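Methylmalonyl-CoA carboxyltransferase 5S subunit (Propionibacterium freudenreichii subsp. shermanii, PDB 1RQB) transfers a carboxyl group from the biotin of the 1.3S subunit to pyruvate, forming oxaloacetate, with one cobalt ion bound per subunit. Local coordinates at residues K211-T216 against T221-H226. Sequence-based numbering, arbitrary orientation.
With CO (cobalt (II) ion), chain B.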
ATOM      1  N   LYS A 211      -3.018  24.621   2.644  1.00 12.79           N
ATOM      2  CA  LYS A 211      -2.859  25.743   3.580  1.00 15.41           C
ATOM      3  C   LYS A 211      -2.979  27.076   2.833  1.00 16.54           C
ATOM      4  O   LYS A 211      -3.629  28.005   3.310  1.00 13.16           O
ATOM      5  CB  LYS A 211      -1.491  25.634   4.264  1.00 16.47           C
ATOM      6  CG  LYS A 211      -1.286  26.593   5.428  1.00 29.08           C
ATOM      7  CD  LYS A 211      -2.322  26.305   6.519  1.00 33.76           C
ATOM      8  CE  LYS A 211      -2.097  27.166   7.756  1.00 39.49           C
ATOM      9  NZ  LYS A 211      -0.827  26.794   8.439  1.00 36.74           N
ATOM     10  N   ALA A 212      -2.372  27.183   1.654  1.00 11.92           N
ATOM     11  CA  ALA A 212      -2.411  28.448   0.904  1.00 15.12           C
ATOM     12  C   ALA A 212      -3.834  28.776   0.449  1.00 17.56           C
ATOM     13  O   ALA A 212      -4.236  29.939   0.445  1.00 15.49           O
ATOM     14  CB  ALA A 212      -1.460  28.395  -0.296  1.00 13.08           C
ATOM     15  N   ILE A 213      -4.598  27.764   0.054  1.00 12.85           N
ATOM     16  CA  ILE A 213      -5.979  28.005  -0.391  1.00 13.70           C
ATOM     17  C   ILE A 213      -6.825  28.467   0.797  1.00 15.88           C
ATOM     18  O   ILE A 213      -7.567  29.444   0.698  1.00 15.49           O
ATOM     19  CB  ILE A 213      -6.594  26.726  -1.024  1.00 11.11           C
ATOM     20  CG1 ILE A 213      -5.876  26.419  -2.347  1.00 14.69           C
ATOM     21  CG2 ILE A 213      -8.091  26.940  -1.304  1.00 14.24           C
ATOM     22  CD1 ILE A 213      -6.344  25.124  -3.060  1.00 14.58           C
ATOM     23  N   LYS A 214      -6.685  27.769   1.922  1.00 12.17           N
ATOM     24  CA  LYS A 214      -7.428  28.101   3.148  1.00 17.14           C
ATOM     25  C   LYS A 214      -7.057  29.502   3.637  1.00 19.19           C
ATOM     26  O   LYS A 214      -7.930  30.264   4.050  1.00 16.54           O
ATOM     27  CB  LYS A 214      -7.115  27.092   4.264  1.00 17.02           C
ATOM     28  CG  LYS A 214      -7.698  25.665   4.091  1.00 15.97           C
ATOM     29  CD  LYS A 214      -9.185  25.656   4.342  1.00 19.98           C
ATOM     30  CE  LYS A 214      -9.765  24.254   4.219  1.00 20.59           C
ATOM     31  NZ  LYS A 214     -11.110  24.161   4.845  1.00 21.66           N
ATOM     32  N   ASP A 215      -5.763  29.835   3.617  1.00 19.16           N
ATOM     33  CA  ASP A 215      -5.298  31.147   4.095  1.00 19.07           C
ATOM     34  C   ASP A 215      -5.793  32.267   3.177  1.00 21.23           C
ATOM     35  O   ASP A 215      -6.088  33.370   3.636  1.00 22.76           O
ATOM     36  CB  ASP A 215      -3.766  31.235   4.129  1.00 23.00           C
ATOM     37  CG  ASP A 215      -3.137  30.452   5.280  1.00 26.93           C
ATOM     38  OD1 ASP A 215      -3.808  30.243   6.313  1.00 29.54           O
ATOM     39  OD2 ASP A 215      -1.951  30.066   5.157  1.00 30.06           O
ATOM     40  N   THR A 216      -5.882  31.983   1.883  1.00 18.47           N
ATOM     41  CA  THR A 216      -6.279  32.998   0.898  1.00 19.41           C
ATOM     42  C   THR A 216      -7.796  33.178   0.815  1.00 21.83           C
ATOM     43  O   THR A 216      -8.279  34.304   0.717  1.00 17.98           O
ATOM     44  CB  THR A 216      -5.763  32.635  -0.503  1.00 17.28           C
ATOM     45  OG1 THR A 216      -4.336  32.554  -0.469  1.00 18.85           O
ATOM     46  CG2 THR A 216      -6.183  33.681  -1.524  1.00 20.24           C
ATOM     47  N   THR A 221     -13.664  27.679   3.215  1.00 15.23           N
ATOM     48  CA  THR A 221     -13.504  27.095   1.875  1.00 16.15           C
ATOM     49  C   THR A 221     -13.407  25.573   1.997  1.00 15.94           C
ATOM     50  O   THR A 221     -12.459  25.055   2.584  1.00 16.67           O
ATOM     51  CB  THR A 221     -12.222  27.617   1.183  1.00 17.24           C
ATOM     52  OG1 THR A 221     -12.226  29.052   1.182  1.00 22.06           O
ATOM     53  CG2 THR A 221     -12.156  27.133  -0.251  1.00 14.73           C
ATOM     54  N   GLN A 222     -14.390  24.856   1.453  1.00 11.39           N
ATOM     55  CA  GLN A 222     -14.388  23.388   1.540  1.00 16.64           C
ATOM     56  C   GLN A 222     -13.480  22.789   0.464  1.00 11.74           C
ATOM     57  O   GLN A 222     -13.635  23.058  -0.727  1.00 12.56           O
ATOM     58  CB  GLN A 222     -15.797  22.793   1.375  1.00 17.64           C
ATOM     59  CG  GLN A 222     -15.744  21.257   1.316  1.00 22.18           C
ATOM     60  CD  GLN A 222     -17.097  20.568   1.239  1.00 27.96           C
ATOM     61  OE1 GLN A 222     -17.182  19.408   0.838  1.00 26.58           O
ATOM     62  NE2 GLN A 222     -18.155  21.269   1.640  1.00 22.13           N
ATOM     63  N   ILE A 223     -12.533  21.973   0.904  1.00 12.67           N
ATOM     64  CA  ILE A 223     -11.606  21.312  -0.025  1.00 12.54           C
ATOM     65  C   ILE A 223     -11.672  19.799   0.192  1.00 11.95           C
ATOM     66  O   ILE A 223     -11.613  19.323   1.324  1.00 10.78           O
ATOM     67  CB  ILE A 223     -10.157  21.777   0.195  1.00 14.51           C
ATOM     68  CG1 ILE A 223     -10.056  23.296   0.012  1.00 15.20           C
ATOM     69  CG2 ILE A 223      -9.252  21.092  -0.803  1.00 14.66           C
ATOM     70  CD1 ILE A 223      -8.749  23.892   0.509  1.00 15.22           C
ATOM     71  N   ASN A 224     -11.832  19.068  -0.908  1.00  7.30           N
ATOM     72  CA  ASN A 224     -11.879  17.599  -0.910  1.00  8.87           C
ATOM     73  C   ASN A 224     -10.625  17.105  -1.635  1.00  9.84           C
ATOM     74  O   ASN A 224     -10.325  17.562  -2.736  1.00 11.05           O
ATOM     75  CB  ASN A 224     -13.111  17.095  -1.672  1.00 14.03           C
ATOM     76  CG  ASN A 224     -14.428  17.330  -0.930  1.00 18.73           C
ATOM     77  OD1 ASN A 224     -15.362  16.536  -1.046  1.00 20.51           O
ATOM     78  ND2 ASN A 224     -14.515  18.422  -0.195  1.00 10.26           N
ATOM     79  N   LEU A 225      -9.875  16.187  -1.032  1.00  8.12           N
ATOM     80  CA  LEU A 225      -8.652  15.707  -1.695  1.00  8.79           C
ATOM     81  C   LEU A 225      -8.874  14.300  -2.250  1.00  8.59           C
ATOM     82  O   LEU A 225      -9.340  13.404  -1.545  1.00 10.38           O
ATOM     83  CB  LEU A 225      -7.480  15.715  -0.703  1.00  8.47           C
ATOM     84  CG  LEU A 225      -6.142  15.167  -1.196  1.00  9.83           C
ATOM     85  CD1 LEU A 225      -5.627  16.019  -2.357  1.00  9.09           C
ATOM     86  CD2 LEU A 225      -5.142  15.164  -0.040  1.00 13.17           C
ATOM     87  N   HIS A 226      -8.542  14.133  -3.532  1.00  9.31           N
ATOM     88  CA  HIS A 226      -8.680  12.855  -4.247  1.00  9.37           C
ATOM     89  C   HIS A 226      -7.294  12.413  -4.718  1.00  9.85           C
ATOM     90  O   HIS A 226      -6.759  12.949  -5.689  1.00 10.86           O
ATOM     91  CB  HIS A 226      -9.600  13.032  -5.468  1.00  8.84           C
ATOM     92  CG  HIS A 226      -9.808  11.777  -6.266  1.00 11.31           C
ATOM     93  ND1 HIS A 226     -10.741  10.820  -5.928  1.00  8.98           N
ATOM     94  CD2 HIS A 226      -9.183  11.316  -7.378  1.00  7.69           C
ATOM     95  CE1 HIS A 226     -10.682   9.823  -6.796  1.00  9.30           C
ATOM     96  NE2 HIS A 226      -9.745  10.101  -7.688  1.00  8.90           N
TER
HETATM   97 CO    CO B 529      -9.470   9.058  -9.582  1.00 12.04          CO
HETATM   98  O   HOH W   1      -9.504   8.015 -11.591  1.00 11.42           O
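I213 and I223 form the apolar half of this helix-to-strand contact, with CG2 of I213 set 3.6 Å from CD1 of I223. Beside this pair, CG2 of I213 also meets CG2 of T221 at 4.2 Å, while the K214 chain runs past I223 in the opposite sense and lays its CE 3.9 Å from the same CD1.

The polar half belongs to K214. A bend at chi2 (-74°) turns its chain away from the helix and out toward T221, where NZ donates to T221 O at 2.8 Å, tilted 26° from the carbonyl plane. The same ammonium bonds Q219 O and forms a salt bridge with D247, whose carboxylate also accepts from I223 N. A methionine here would probably leave T221 O and the D247 carboxylate without their charged mate, loosening the tie between helix, turn and strand. T221 OG1 turns instead to G218 O.

At the far end of segment 221-226, H226 NE2 binds cobalt at 2.2 Å, with D34 and H228 among the other ligands, and ND1 is held by D250. Helix 203-217 packed against the next parallel strand, 223-225, with a metal ligand following in the chain, is the recurring alpha-beta unit of a TIM barrel.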